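DUF724 domain-containing protein 6-like (Raphanus sativus, PDB 5ZWX) binds the H3K9me2 histone mark through its Agenet cassette and, as in Arabidopsis, probably links it to DNA methylation. Local coordinates at residues I8-F13 against A40-D45; P12-K15 against A19-I22; G31-G36 against E138-R143; C51-T56 against G75-P80; W107-V112 against H142-N147. All coordinates share one frame; numbering follows the deposited sequence.

Contact 1 of 5, residues I8-F13 against A40-D45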
# COMPACT_ATOMS: atom_id res chain seq x y z
N ILE A 8 -1.21 21.14 -13.79
CA ILE A 8 -2.05 20.26 -12.99
C ILE A 8 -2.13 20.69 -11.52
O ILE A 8 -1.16 21.16 -10.94
CB ILE A 8 -1.61 18.77 -13.05
CG1 ILE A 8 -0.34 18.53 -12.24
CG2 ILE A 8 -1.51 18.29 -14.51
CD1 ILE A 8 0.01 17.08 -12.12
N ARG A 9 -3.32 20.53 -10.96
CA ARG A 9 -3.58 20.86 -9.56
C ARG A 9 -3.37 19.60 -8.74
O ARG A 9 -4.25 18.74 -8.69
CB ARG A 9 -5.01 21.36 -9.37
CG ARG A 9 -5.33 21.97 -8.01
CD ARG A 9 -6.02 23.33 -8.22
NE ARG A 9 -5.80 24.29 -7.14
CZ ARG A 9 -6.62 24.47 -6.11
NH1 ARG A 9 -7.70 23.72 -5.99
NH2 ARG A 9 -6.34 25.38 -5.18
N LEU A 10 -2.22 19.50 -8.09
CA LEU A 10 -1.90 18.32 -7.30
C LEU A 10 -2.73 18.25 -6.05
O LEU A 10 -3.08 19.28 -5.46
CB LEU A 10 -0.43 18.32 -6.89
CG LEU A 10 0.68 18.14 -7.90
CD1 LEU A 10 2.00 18.22 -7.15
CD2 LEU A 10 0.53 16.79 -8.56
N PRO A 11 -3.03 17.02 -5.59
CA PRO A 11 -3.56 16.87 -4.24
C PRO A 11 -2.61 17.51 -3.23
O PRO A 11 -1.40 17.36 -3.39
CB PRO A 11 -3.60 15.34 -4.04
CG PRO A 11 -3.57 14.77 -5.40
CD PRO A 11 -2.83 15.73 -6.28
N PRO A 12 -3.14 18.21 -2.22
CA PRO A 12 -2.32 18.86 -1.19
C PRO A 12 -1.28 17.96 -0.47
O PRO A 12 -0.21 18.44 -0.11
CB PRO A 12 -3.37 19.36 -0.19
CG PRO A 12 -4.55 19.70 -1.08
CD PRO A 12 -4.57 18.56 -2.10
N PHE A 13 -1.58 16.68 -0.28
CA PHE A 13 -0.62 15.85 0.46
C PHE A 13 0.64 15.57 -0.37
O PHE A 13 1.66 15.16 0.17
CB PHE A 13 -1.25 14.52 0.89
CG PHE A 13 -1.39 13.52 -0.23
CD1 PHE A 13 -2.54 13.49 -1.01
CD2 PHE A 13 -0.39 12.59 -0.49
CE1 PHE A 13 -2.69 12.55 -2.04
CE2 PHE A 13 -0.52 11.65 -1.51
CZ PHE A 13 -1.67 11.65 -2.29
N ALA A 40 10.05 13.87 -6.10
CA ALA A 40 9.82 15.04 -6.93
C ALA A 40 8.38 15.08 -7.43
O ALA A 40 7.77 14.02 -7.64
CB ALA A 40 10.79 15.06 -8.10
N VAL A 41 7.85 16.29 -7.61
CA VAL A 41 6.50 16.45 -8.14
C VAL A 41 6.50 17.44 -9.30
O VAL A 41 7.45 18.18 -9.48
CB VAL A 41 5.50 16.93 -7.06
CG1 VAL A 41 5.47 15.95 -5.86
CG2 VAL A 41 5.80 18.36 -6.65
N PRO A 42 5.44 17.42 -10.13
CA PRO A 42 5.36 18.46 -11.15
C PRO A 42 5.24 19.81 -10.48
O PRO A 42 4.42 19.99 -9.58
CB PRO A 42 4.09 18.11 -11.93
CG PRO A 42 3.93 16.63 -11.71
CD PRO A 42 4.42 16.38 -10.31
N SER A 43 6.09 20.74 -10.88
CA SER A 43 5.98 22.10 -10.39
C SER A 43 4.99 22.87 -11.27
O SER A 43 4.53 22.35 -12.28
CB SER A 43 7.36 22.75 -10.39
OG SER A 43 8.07 22.44 -11.58
N SER A 44 4.63 24.10 -10.90
CA SER A 44 3.71 24.86 -11.74
C SER A 44 4.50 25.16 -13.02
O SER A 44 3.94 25.45 -14.08
CB SER A 44 3.24 26.14 -11.02
OG SER A 44 2.03 26.65 -11.57
N ASP A 45 5.81 25.01 -12.88
CA ASP A 45 6.83 25.18 -13.89
C ASP A 45 7.27 23.82 -14.44
O ASP A 45 8.41 23.42 -14.19
CB ASP A 45 8.03 25.86 -13.24
CG ASP A 45 7.63 26.60 -11.97
OD1 ASP A 45 6.58 27.27 -11.98
OD2 ASP A 45 8.33 26.47 -10.94

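Contact 2 of 5, residues P12-K15 against A19-I22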
# COMPACT_ATOMS: atom_id res chain seq x y z
N PRO A 12 -3.14 18.21 -2.22
CA PRO A 12 -2.32 18.86 -1.19
C PRO A 12 -1.28 17.96 -0.47
O PRO A 12 -0.21 18.44 -0.11
CB PRO A 12 -3.37 19.36 -0.19
CG PRO A 12 -4.55 19.70 -1.08
CD PRO A 12 -4.57 18.56 -2.10
N PHE A 13 -1.58 16.68 -0.28
CA PHE A 13 -0.62 15.85 0.46
C PHE A 13 0.64 15.57 -0.37
O PHE A 13 1.66 15.16 0.17
CB PHE A 13 -1.25 14.52 0.89
CG PHE A 13 -1.39 13.52 -0.23
CD1 PHE A 13 -2.54 13.49 -1.01
CD2 PHE A 13 -0.39 12.59 -0.49
CE1 PHE A 13 -2.69 12.55 -2.04
CE2 PHE A 13 -0.52 11.65 -1.51
CZ PHE A 13 -1.67 11.65 -2.29
N LEU A 14 0.56 15.79 -1.68
CA LEU A 14 1.66 15.40 -2.54
C LEU A 14 2.70 16.50 -2.63
O LEU A 14 2.52 17.49 -3.34
CB LEU A 14 1.12 15.06 -3.94
CG LEU A 14 1.56 13.82 -4.71
CD1 LEU A 14 1.83 12.61 -3.80
CD2 LEU A 14 0.52 13.47 -5.80
N LYS A 15 3.78 16.35 -1.87
CA LYS A 15 4.90 17.28 -1.97
C LYS A 15 6.20 16.51 -1.76
O LYS A 15 6.19 15.42 -1.16
CB LYS A 15 4.76 18.41 -0.94
CG LYS A 15 4.77 17.94 0.50
CD LYS A 15 4.50 19.07 1.48
CE LYS A 15 3.05 19.55 1.38
NZ LYS A 15 2.74 20.54 2.44
N ALA A 19 5.48 11.22 2.86
CA ALA A 19 5.31 9.78 2.92
C ALA A 19 4.05 9.44 2.14
O ALA A 19 3.08 10.19 2.20
CB ALA A 19 5.21 9.30 4.35
N VAL A 20 4.06 8.33 1.42
CA VAL A 20 2.92 7.93 0.60
C VAL A 20 2.83 6.39 0.56
O VAL A 20 3.76 5.71 0.95
CB VAL A 20 3.05 8.44 -0.87
CG1 VAL A 20 2.89 9.95 -0.94
CG2 VAL A 20 4.39 8.01 -1.47
N GLU A 21 1.68 5.90 0.10
CA GLU A 21 1.54 4.51 -0.31
C GLU A 21 1.44 4.50 -1.83
O GLU A 21 0.84 5.39 -2.46
CB GLU A 21 0.33 3.87 0.35
CG GLU A 21 0.39 3.99 1.88
CD GLU A 21 -0.62 3.14 2.63
OE1 GLU A 21 -1.54 2.58 2.00
OE2 GLU A 21 -0.52 3.07 3.87
N ILE A 22 2.06 3.48 -2.42
CA ILE A 22 2.27 3.44 -3.86
C ILE A 22 1.60 2.21 -4.42
O ILE A 22 1.87 1.06 -3.94
CB ILE A 22 3.77 3.38 -4.20
CG1 ILE A 22 4.51 4.51 -3.49
CG2 ILE A 22 3.97 3.29 -5.73
CD1 ILE A 22 6.00 4.32 -3.35

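Contact 3 of 5, residues G31-G36 against E138-R143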
# COMPACT_ATOMS: atom_id res chain seq x y z
N GLY A 31 -3.60 -5.11 -6.32
CA GLY A 31 -4.03 -5.17 -4.94
C GLY A 31 -2.99 -4.78 -3.90
O GLY A 31 -3.28 -4.88 -2.70
N SER A 32 -1.81 -4.34 -4.32
CA SER A 32 -0.79 -3.96 -3.32
C SER A 32 -0.65 -2.46 -3.11
O SER A 32 -0.89 -1.68 -4.04
CB SER A 32 0.58 -4.46 -3.69
OG SER A 32 1.07 -3.84 -4.85
N TRP A 33 -0.17 -2.13 -1.92
CA TRP A 33 0.28 -0.78 -1.56
C TRP A 33 1.66 -0.94 -0.91
O TRP A 33 1.80 -1.64 0.10
CB TRP A 33 -0.71 -0.13 -0.59
CG TRP A 33 -2.03 0.23 -1.25
CD1 TRP A 33 -3.20 -0.47 -1.20
CD2 TRP A 33 -2.27 1.37 -2.09
NE1 TRP A 33 -4.17 0.19 -1.95
CE2 TRP A 33 -3.62 1.31 -2.51
CE3 TRP A 33 -1.48 2.43 -2.54
CZ2 TRP A 33 -4.20 2.30 -3.34
CZ3 TRP A 33 -2.07 3.42 -3.36
CH2 TRP A 33 -3.40 3.33 -3.75
N TYR A 34 2.69 -0.34 -1.52
CA TYR A 34 4.05 -0.31 -0.96
C TYR A 34 4.39 1.05 -0.38
O TYR A 34 4.05 2.07 -0.99
CB TYR A 34 5.07 -0.73 -2.03
CG TYR A 34 5.16 -2.26 -2.04
CD1 TYR A 34 4.15 -3.03 -2.61
CD2 TYR A 34 6.22 -2.93 -1.43
CE1 TYR A 34 4.20 -4.47 -2.59
CE2 TYR A 34 6.28 -4.35 -1.40
CZ TYR A 34 5.27 -5.09 -1.99
OH TYR A 34 5.30 -6.48 -1.95
N MSE A 35 5.00 1.09 0.79
CA MSE A 35 5.29 2.38 1.44
C MSE A 35 6.45 3.08 0.75
O MSE A 35 7.38 2.43 0.28
CB MSE A 35 5.61 2.19 2.93
CG MSE A 35 4.60 1.35 3.68
SE MSE A 35 2.74 2.05 3.60
CE MSE A 35 2.05 1.05 2.05
N GLY A 36 6.40 4.41 0.66
CA GLY A 36 7.53 5.14 0.11
C GLY A 36 7.47 6.62 0.42
O GLY A 36 6.71 7.04 1.30
N GLU A 138 -0.41 -8.98 11.54
CA GLU A 138 0.02 -8.85 10.14
C GLU A 138 -1.06 -8.22 9.25
O GLU A 138 -0.87 -8.08 8.03
CB GLU A 138 0.40 -10.23 9.56
CG GLU A 138 1.56 -10.86 10.28
CD GLU A 138 1.89 -12.26 9.70
OE1 GLU A 138 1.17 -13.23 10.05
OE2 GLU A 138 2.85 -12.36 8.90
N LEU A 139 -2.19 -7.86 9.85
CA LEU A 139 -3.31 -7.34 9.06
C LEU A 139 -3.66 -5.91 9.46
O LEU A 139 -3.42 -5.52 10.61
CB LEU A 139 -4.56 -8.19 9.24
CG LEU A 139 -4.41 -9.70 8.99
CD1 LEU A 139 -5.76 -10.28 9.30
CD2 LEU A 139 -4.03 -9.94 7.53
N ARG A 140 -4.21 -5.15 8.52
CA ARG A 140 -4.86 -3.88 8.86
C ARG A 140 -6.24 -3.81 8.19
O ARG A 140 -6.46 -4.40 7.16
CB ARG A 140 -3.97 -2.70 8.44
CG ARG A 140 -3.81 -2.57 6.92
CD ARG A 140 -2.83 -1.39 6.53
NE ARG A 140 -2.78 -1.18 5.07
CZ ARG A 140 -2.09 -0.19 4.47
NH1 ARG A 140 -1.35 0.66 5.19
NH2 ARG A 140 -2.13 -0.07 3.14
N PHE A 141 -7.18 -3.06 8.74
CA PHE A 141 -8.47 -2.94 8.08
C PHE A 141 -8.23 -2.11 6.85
O PHE A 141 -7.47 -1.15 6.89
CB PHE A 141 -9.52 -2.31 9.02
CG PHE A 141 -9.95 -3.24 10.09
CD1 PHE A 141 -10.79 -4.30 9.79
CD2 PHE A 141 -9.49 -3.10 11.39
CE1 PHE A 141 -11.19 -5.19 10.79
CE2 PHE A 141 -9.89 -3.97 12.39
CZ PHE A 141 -10.74 -5.02 12.08
N HIS A 142 -8.83 -2.54 5.74
CA HIS A 142 -8.64 -1.87 4.46
C HIS A 142 -9.38 -0.54 4.44
O HIS A 142 -10.49 -0.45 4.94
CB HIS A 142 -9.14 -2.74 3.31
CG HIS A 142 -8.87 -2.15 1.97
ND1 HIS A 142 -7.63 -2.20 1.36
CD2 HIS A 142 -9.66 -1.41 1.14
CE1 HIS A 142 -7.68 -1.57 0.21
NE2 HIS A 142 -8.90 -1.07 0.05
N ARG A 143 -8.75 0.47 3.85
CA ARG A 143 -9.40 1.78 3.65
C ARG A 143 -9.13 2.26 2.25
O ARG A 143 -8.15 1.84 1.62
CB ARG A 143 -8.89 2.81 4.66
CG ARG A 143 -9.19 2.49 6.12
CD ARG A 143 -9.71 3.74 6.86
NE ARG A 143 -9.42 3.66 8.28
CZ ARG A 143 -9.74 4.58 9.18
NH1 ARG A 143 -10.38 5.68 8.82
NH2 ARG A 143 -9.41 4.39 10.45

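Contact 4 of 5, residues C51-T56 against G75-P80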
# COMPACT_ATOMS: atom_id res chain seq x y z
N CYS A 51 5.15 12.04 -10.96
CA CYS A 51 5.90 12.21 -9.72
C CYS A 51 7.00 11.18 -9.68
O CYS A 51 6.86 10.14 -10.27
CB CYS A 51 4.99 12.00 -8.49
SG CYS A 51 3.73 13.32 -8.36
N GLU A 52 8.11 11.47 -9.01
CA GLU A 52 9.07 10.41 -8.74
C GLU A 52 8.96 10.03 -7.27
O GLU A 52 8.83 10.91 -6.42
CB GLU A 52 10.48 10.87 -9.09
CG GLU A 52 11.53 9.78 -8.92
CD GLU A 52 12.92 10.31 -9.19
OE1 GLU A 52 13.04 11.53 -9.34
OE2 GLU A 52 13.88 9.51 -9.23
N VAL A 53 8.98 8.73 -6.98
CA VAL A 53 8.91 8.24 -5.61
C VAL A 53 10.05 7.29 -5.33
O VAL A 53 10.64 6.71 -6.26
CB VAL A 53 7.57 7.49 -5.29
CG1 VAL A 53 6.38 8.43 -5.44
CG2 VAL A 53 7.40 6.22 -6.17
N GLU A 54 10.39 7.17 -4.05
CA GLU A 54 11.38 6.20 -3.58
C GLU A 54 10.71 5.21 -2.66
O GLU A 54 10.05 5.62 -1.70
CB GLU A 54 12.51 6.90 -2.84
CG GLU A 54 13.54 5.96 -2.25
CD GLU A 54 14.67 6.69 -1.57
OE1 GLU A 54 14.57 6.93 -0.35
OE2 GLU A 54 15.66 7.05 -2.27
N TYR A 55 10.88 3.92 -2.92
CA TYR A 55 10.28 2.90 -2.06
C TYR A 55 11.06 2.75 -0.77
O TYR A 55 12.27 2.88 -0.75
CB TYR A 55 10.21 1.54 -2.78
CG TYR A 55 9.24 1.50 -3.92
CD1 TYR A 55 9.48 2.20 -5.10
CD2 TYR A 55 8.06 0.79 -3.82
CE1 TYR A 55 8.58 2.17 -6.14
CE2 TYR A 55 7.15 0.75 -4.86
CZ TYR A 55 7.42 1.43 -6.02
OH TYR A 55 6.51 1.37 -7.04
N THR A 56 10.34 2.45 0.31
CA THR A 56 10.96 2.23 1.60
C THR A 56 11.50 0.81 1.72
O THR A 56 12.53 0.58 2.35
CB THR A 56 9.96 2.49 2.75
OG1 THR A 56 9.50 3.84 2.69
CG2 THR A 56 10.61 2.25 4.11
N GLY A 75 -2.20 9.36 -9.83
CA GLY A 75 -3.26 8.46 -9.42
C GLY A 75 -2.77 7.13 -8.81
O GLY A 75 -3.59 6.36 -8.31
N GLN A 76 -1.46 6.90 -8.84
CA GLN A 76 -0.89 5.69 -8.20
C GLN A 76 -0.60 5.92 -6.71
O GLN A 76 -0.27 4.99 -5.99
CB GLN A 76 0.39 5.27 -8.90
CG GLN A 76 0.15 4.70 -10.26
CD GLN A 76 1.45 4.29 -10.93
OE1 GLN A 76 1.91 4.95 -11.84
NE2 GLN A 76 2.06 3.20 -10.46
N LEU A 77 -0.74 7.16 -6.24
CA LEU A 77 -0.29 7.51 -4.89
C LEU A 77 -1.46 7.84 -3.98
O LEU A 77 -2.46 8.39 -4.44
CB LEU A 77 0.66 8.71 -4.93
CG LEU A 77 1.90 8.50 -5.81
CD1 LEU A 77 2.82 9.73 -5.81
CD2 LEU A 77 2.65 7.24 -5.34
N ARG A 78 -1.32 7.52 -2.70
CA ARG A 78 -2.25 8.01 -1.69
C ARG A 78 -1.49 8.28 -0.40
O ARG A 78 -0.33 7.90 -0.30
CB ARG A 78 -3.39 7.03 -1.47
CG ARG A 78 -2.92 5.71 -0.77
CD ARG A 78 -4.06 4.69 -0.72
NE ARG A 78 -3.77 3.68 0.33
CZ ARG A 78 -4.67 2.80 0.79
NH1 ARG A 78 -5.90 2.78 0.28
NH2 ARG A 78 -4.34 1.95 1.76
N PRO A 79 -2.10 8.99 0.57
CA PRO A 79 -1.31 9.24 1.77
C PRO A 79 -1.18 7.93 2.56
O PRO A 79 -1.94 7.02 2.26
CB PRO A 79 -2.15 10.30 2.54
CG PRO A 79 -3.17 10.79 1.58
CD PRO A 79 -3.42 9.63 0.65
N PRO A 80 -0.27 7.88 3.54
CA PRO A 80 -0.25 6.76 4.49
C PRO A 80 -1.63 6.50 5.08
O PRO A 80 -2.34 7.43 5.42
CB PRO A 80 0.70 7.24 5.59
CG PRO A 80 1.54 8.27 4.93
CD PRO A 80 0.65 8.95 3.96

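Contact 5 of 5, residues W107-V112 against H142-N147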
# COMPACT_ATOMS: atom_id res chain seq x y z
N TRP A 107 1.71 -4.13 1.57
CA TRP A 107 0.35 -4.46 1.99
C TRP A 107 -0.51 -4.94 0.82
O TRP A 107 -0.63 -4.26 -0.19
CB TRP A 107 -0.32 -3.22 2.64
CG TRP A 107 0.31 -2.84 3.95
CD1 TRP A 107 1.26 -1.87 4.16
CD2 TRP A 107 0.03 -3.40 5.24
NE1 TRP A 107 1.57 -1.80 5.50
CE2 TRP A 107 0.84 -2.73 6.18
CE3 TRP A 107 -0.81 -4.43 5.69
CZ2 TRP A 107 0.82 -3.03 7.55
CZ3 TRP A 107 -0.84 -4.73 7.04
CH2 TRP A 107 -0.02 -4.04 7.96
N TRP A 108 -1.14 -6.10 0.98
CA TRP A 108 -1.93 -6.69 -0.11
C TRP A 108 -3.37 -6.85 0.33
O TRP A 108 -3.65 -7.47 1.37
CB TRP A 108 -1.34 -8.08 -0.52
CG TRP A 108 0.06 -7.98 -1.02
CD1 TRP A 108 1.19 -7.80 -0.26
CD2 TRP A 108 0.51 -8.01 -2.40
NE1 TRP A 108 2.30 -7.74 -1.09
CE2 TRP A 108 1.90 -7.85 -2.40
CE3 TRP A 108 -0.15 -8.16 -3.63
CZ2 TRP A 108 2.66 -7.84 -3.59
CZ3 TRP A 108 0.60 -8.16 -4.81
CH2 TRP A 108 1.99 -8.00 -4.77
N GLU A 109 -4.30 -6.32 -0.44
CA GLU A 109 -5.72 -6.38 -0.09
C GLU A 109 -6.30 -7.79 -0.27
O GLU A 109 -6.15 -8.39 -1.33
CB GLU A 109 -6.53 -5.42 -0.96
CG GLU A 109 -8.00 -5.54 -0.76
CD GLU A 109 -8.76 -4.39 -1.40
OE1 GLU A 109 -8.18 -3.72 -2.29
OE2 GLU A 109 -9.93 -4.15 -1.00
N GLY A 110 -7.03 -8.26 0.73
CA GLY A 110 -7.77 -9.51 0.64
C GLY A 110 -8.99 -9.51 1.54
O GLY A 110 -9.33 -8.48 2.15
N THR A 111 -9.65 -10.66 1.64
CA THR A 111 -10.88 -10.82 2.43
C THR A 111 -10.73 -11.95 3.43
O THR A 111 -10.32 -13.04 3.04
CB THR A 111 -12.10 -11.13 1.54
OG1 THR A 111 -12.34 -10.03 0.65
CG2 THR A 111 -13.33 -11.37 2.39
N VAL A 112 -11.10 -11.73 4.68
CA VAL A 112 -11.00 -12.79 5.70
C VAL A 112 -12.08 -13.82 5.43
O VAL A 112 -13.25 -13.48 5.34
CB VAL A 112 -11.13 -12.20 7.12
CG1 VAL A 112 -11.10 -13.33 8.24
CG2 VAL A 112 -10.06 -11.16 7.36
N HIS A 142 -8.83 -2.54 5.74
CA HIS A 142 -8.64 -1.87 4.46
C HIS A 142 -9.38 -0.54 4.44
O HIS A 142 -10.49 -0.45 4.94
CB HIS A 142 -9.14 -2.74 3.31
CG HIS A 142 -8.87 -2.15 1.97
ND1 HIS A 142 -7.63 -2.20 1.36
CD2 HIS A 142 -9.66 -1.41 1.14
CE1 HIS A 142 -7.68 -1.57 0.21
NE2 HIS A 142 -8.90 -1.07 0.05
N ARG A 143 -8.75 0.47 3.85
CA ARG A 143 -9.40 1.78 3.65
C ARG A 143 -9.13 2.26 2.25
O ARG A 143 -8.15 1.84 1.62
CB ARG A 143 -8.89 2.81 4.66
CG ARG A 143 -9.19 2.49 6.12
CD ARG A 143 -9.71 3.74 6.86
NE ARG A 143 -9.42 3.66 8.28
CZ ARG A 143 -9.74 4.58 9.18
NH1 ARG A 143 -10.38 5.68 8.82
NH2 ARG A 143 -9.41 4.39 10.45
N GLU A 144 -9.99 3.17 1.74
CA GLU A 144 -9.78 3.68 0.39
C GLU A 144 -9.64 5.17 0.47
O GLU A 144 -10.27 5.80 1.30
CB GLU A 144 -10.92 3.29 -0.56
CG GLU A 144 -10.95 1.82 -0.97
CD GLU A 144 -9.88 1.43 -2.01
OE1 GLU A 144 -9.25 2.29 -2.65
OE2 GLU A 144 -9.69 0.23 -2.21
N TRP A 145 -8.76 5.72 -0.35
CA TRP A 145 -8.57 7.16 -0.45
C TRP A 145 -9.38 7.64 -1.64
O TRP A 145 -9.04 7.38 -2.77
CB TRP A 145 -7.09 7.47 -0.58
CG TRP A 145 -6.76 8.86 -0.89
CD1 TRP A 145 -6.36 9.36 -2.09
CD2 TRP A 145 -6.76 9.95 0.03
NE1 TRP A 145 -6.14 10.73 -1.98
CE2 TRP A 145 -6.36 11.10 -0.67
CE3 TRP A 145 -7.05 10.06 1.40
CZ2 TRP A 145 -6.26 12.36 -0.06
CZ3 TRP A 145 -6.96 11.31 2.00
CH2 TRP A 145 -6.56 12.44 1.27
N VAL A 146 -10.48 8.32 -1.37
CA VAL A 146 -11.43 8.64 -2.41
C VAL A 146 -11.90 10.08 -2.19
O VAL A 146 -12.24 10.48 -1.07
CB VAL A 146 -12.64 7.65 -2.41
CG1 VAL A 146 -13.56 7.92 -3.57
CG2 VAL A 146 -12.14 6.19 -2.46
N ASN A 147 -11.86 10.86 -3.26
CA ASN A 147 -12.29 12.26 -3.17
C ASN A 147 -11.57 13.04 -2.09
O ASN A 147 -12.19 13.82 -1.38
CB ASN A 147 -13.79 12.33 -2.93
CG ASN A 147 -14.56 12.58 -4.19
OD1 ASN A 147 -14.97 13.72 -4.46
ND2 ASN A 147 -14.75 11.54 -4.99

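Contact 1 of 5, residues I8-F13 against A40-D45
L10 pushes its branched end into the corner made by V41 and P42, and the two methyls divide the work. CD1 takes the V41 side: it lies 3.7 Å from V41 CB and almost as near to V41 CG2, the branch that sits between that residue's backbone N and carbonyl carbon. The same methyl comes to 3.9 Å from the carbonyl oxygen P42 O, a van der Waals touch and nothing more. CD2 reaches the proline ring instead, 4.3 Å from P42 CD. With CG anti to its own carbonyl carbon (chi1 -68°) and CD1 continuing the chain in extended fashion, the leucine stretches straight across from the N-terminal arm. P42 is gripped at a second point by I8, whose CD1 rests 4.0 Å from P42 CG; the isoleucine gets there through its end, its own backbone being well back from the loop. Behind the proline, C51 of strand 51-55 closes against both P42 and V41, while V74 receives the flank of L10 and T49 that of I8. In this way the chain before strand 19-22 is laid along the loop leaving strand 32-40. No hydrogen bond or ion pair crosses between 8-13 and 40-45, so apolar packing of modest area is what joins the two segments.

Contact 2 of 5, residues P12-K15 against A19-I22
E21 OE2 is gripped twice, by R140 NH1 in a salt bridge and by the backbone A81 N in a hydrogen bond, while E21 OE1 pairs with R78 NH2. This marks the polar face of strand 19-22, the first strand of an Agenet domain of the SH3-like class. V20, next door, points the other way, toward the incoming chain 12-15. Its CG1 does all the close touching: F13 meets it with CE2, so the methyl stands at the edge of the phenyl ring, in its plane, and L14 meets it with CD1, 4.0 Å away. Both side chains cross the valine at about a right angle. F13 CG lies between its backbone N and carbonyl carbon (chi1 76°), which turns the ring toward the strand and also onto P79. L14 goes deeper, among V38, C51, V74 and L77, and so plugs the lead-in chain into the barrel interior. The shortest approach is F13 CE2 to V20 CG1, 3.9 Å.

Contact 3 of 5, residues G31-G36 against E138-R143
R140 carries its guanidinium across to strand 32-40 and lays NH2 beside the root of W33, 4.0 Å from W33 CB. The chain runs extended from CG to NE, and with CG set between the backbone N and the carbonyl carbon (chi1 66°) the group arrives at the end of a long, straight arm. Selenomethionine M35 reaches the same nitrogen more loosely, its CE 4.5 Å from R140 NH2, at a slant to the guanidinium plane. H142 comes near the indole nitrogen: H142 CE1 is 4.5 Å from W33 NE1, again at an oblique angle and without a bond. The polar grip on the arginine comes from elsewhere: NE pairs with D100 OD2, E21 holds another of its nitrogens, and the cation lies against the W107 ring. D100 is a partner of H142 too, so one carboxylate steadies two residues of 138-143. The meeting is therefore loose side-chain packing placed by strong outside bonds. Strand 32-40 runs antiparallel beside strand 19-22 and strand 106-116, and strand 139-146, itself paired with 98-103, is linked by side chains to strands 32-40 and 106-116.

Contact 4 of 5, residues C51-T56 against G75-P80
C51 opens the strand with its CB 4.1 Å from L77 CD1, while SG, anti to the carbonyl carbon, turns toward P42. E52, next along, faces away from 75-80. V53 then makes the main contact. Its CG1 fits against the fork of the leucine, 3.8 Å from L77 CD1 and 3.9 Å from L77 CD2, and the two side chains slide past each other in opposite directions. L77 CD1 thus touches both C51 and V53, whereas of strand 51-55 CD2 meets only V53. The leucine reaches so far because its chain is drawn out, with CG anti to the carbonyl carbon (chi1 -57°) and CD1 extended beyond it. E54 forms salt bridges with K37 and R69. Y55 does not touch 75-80; it hydrogen-bonds through OH to E70 and packs on a basic side chain of the bound histone peptide, so this strand serves the core at its start and the ligand near its end. I22, L14 and V72 close round L77. This is the buried interior of an SH3-like barrel, where strand 51-55 and the short strand 77-78 are not paired but face each other across the core. Since no hydrogen bond crosses here, the two segments meet through apolar contact alone, centred on L77.

Contact 5 of 5, residues W107-V112 against H142-N147
A carboxylate stacked on an imidazole joins strand 106-116 to strand 139-146: E109 lies over one face of the H142 ring, which a histidine-carboxylate hydrogen bond holds from its edge. E109 OE2 hovers over the ring centre, the two flat groups only 19° apart, and OE1 lies 3.3 Å from H142 CE1. E109 CG adds a CH-pi contact, 4.2 Å from the centroid of the H142 ring. The stack is reached because CG is anti to the backbone N (chi1 174°) and the chain stays extended beyond it. At the edge, H142 NE2 donates to E144 OE2 over 2.7 Å at a nearly straight 173°; the acceptor lies in the imidazole plane, but the nitrogen comes from above the plane of the E144 carboxylate. H142 ND1 is bonded to D100 OD1, so both ring nitrogens are engaged and the rotation of the imidazole is fixed. With an alanine here, E144 would probably lose its donor, D100 would keep R140 but lose the imidazole, and the E109 carboxylate would be likely to swing free. E109 OE1 and E144 OE2 are 4.2 Å apart, like charges in close company; with D100 they surround the imidazole with three carboxylates, which would probably favour its protonated, positive form.

The five contacts fall into two groups. Contacts 1 and 2 fasten the N-terminal arm to the Agenet barrel, and contact 4 lies in the core that L14 enters, its centre about 6 Å from that of contact 2; contact 1 sits at the rim. Contacts 3 and 5, centres about 7 Å apart, share H142 and R143 and tie strand 139-146 to the strands it faces. Between the groups stands R78, the partner of E21 in contact 2, which also reaches the carbonyl of R143, 2.8 Å from R78 NH1 to R143 O. The bound peptide touches Y34, Y55 and W108, residues in the segments of contacts 3, 4 and 5; contact 1 is some 25 Å from contacts 3 and 5 between centres.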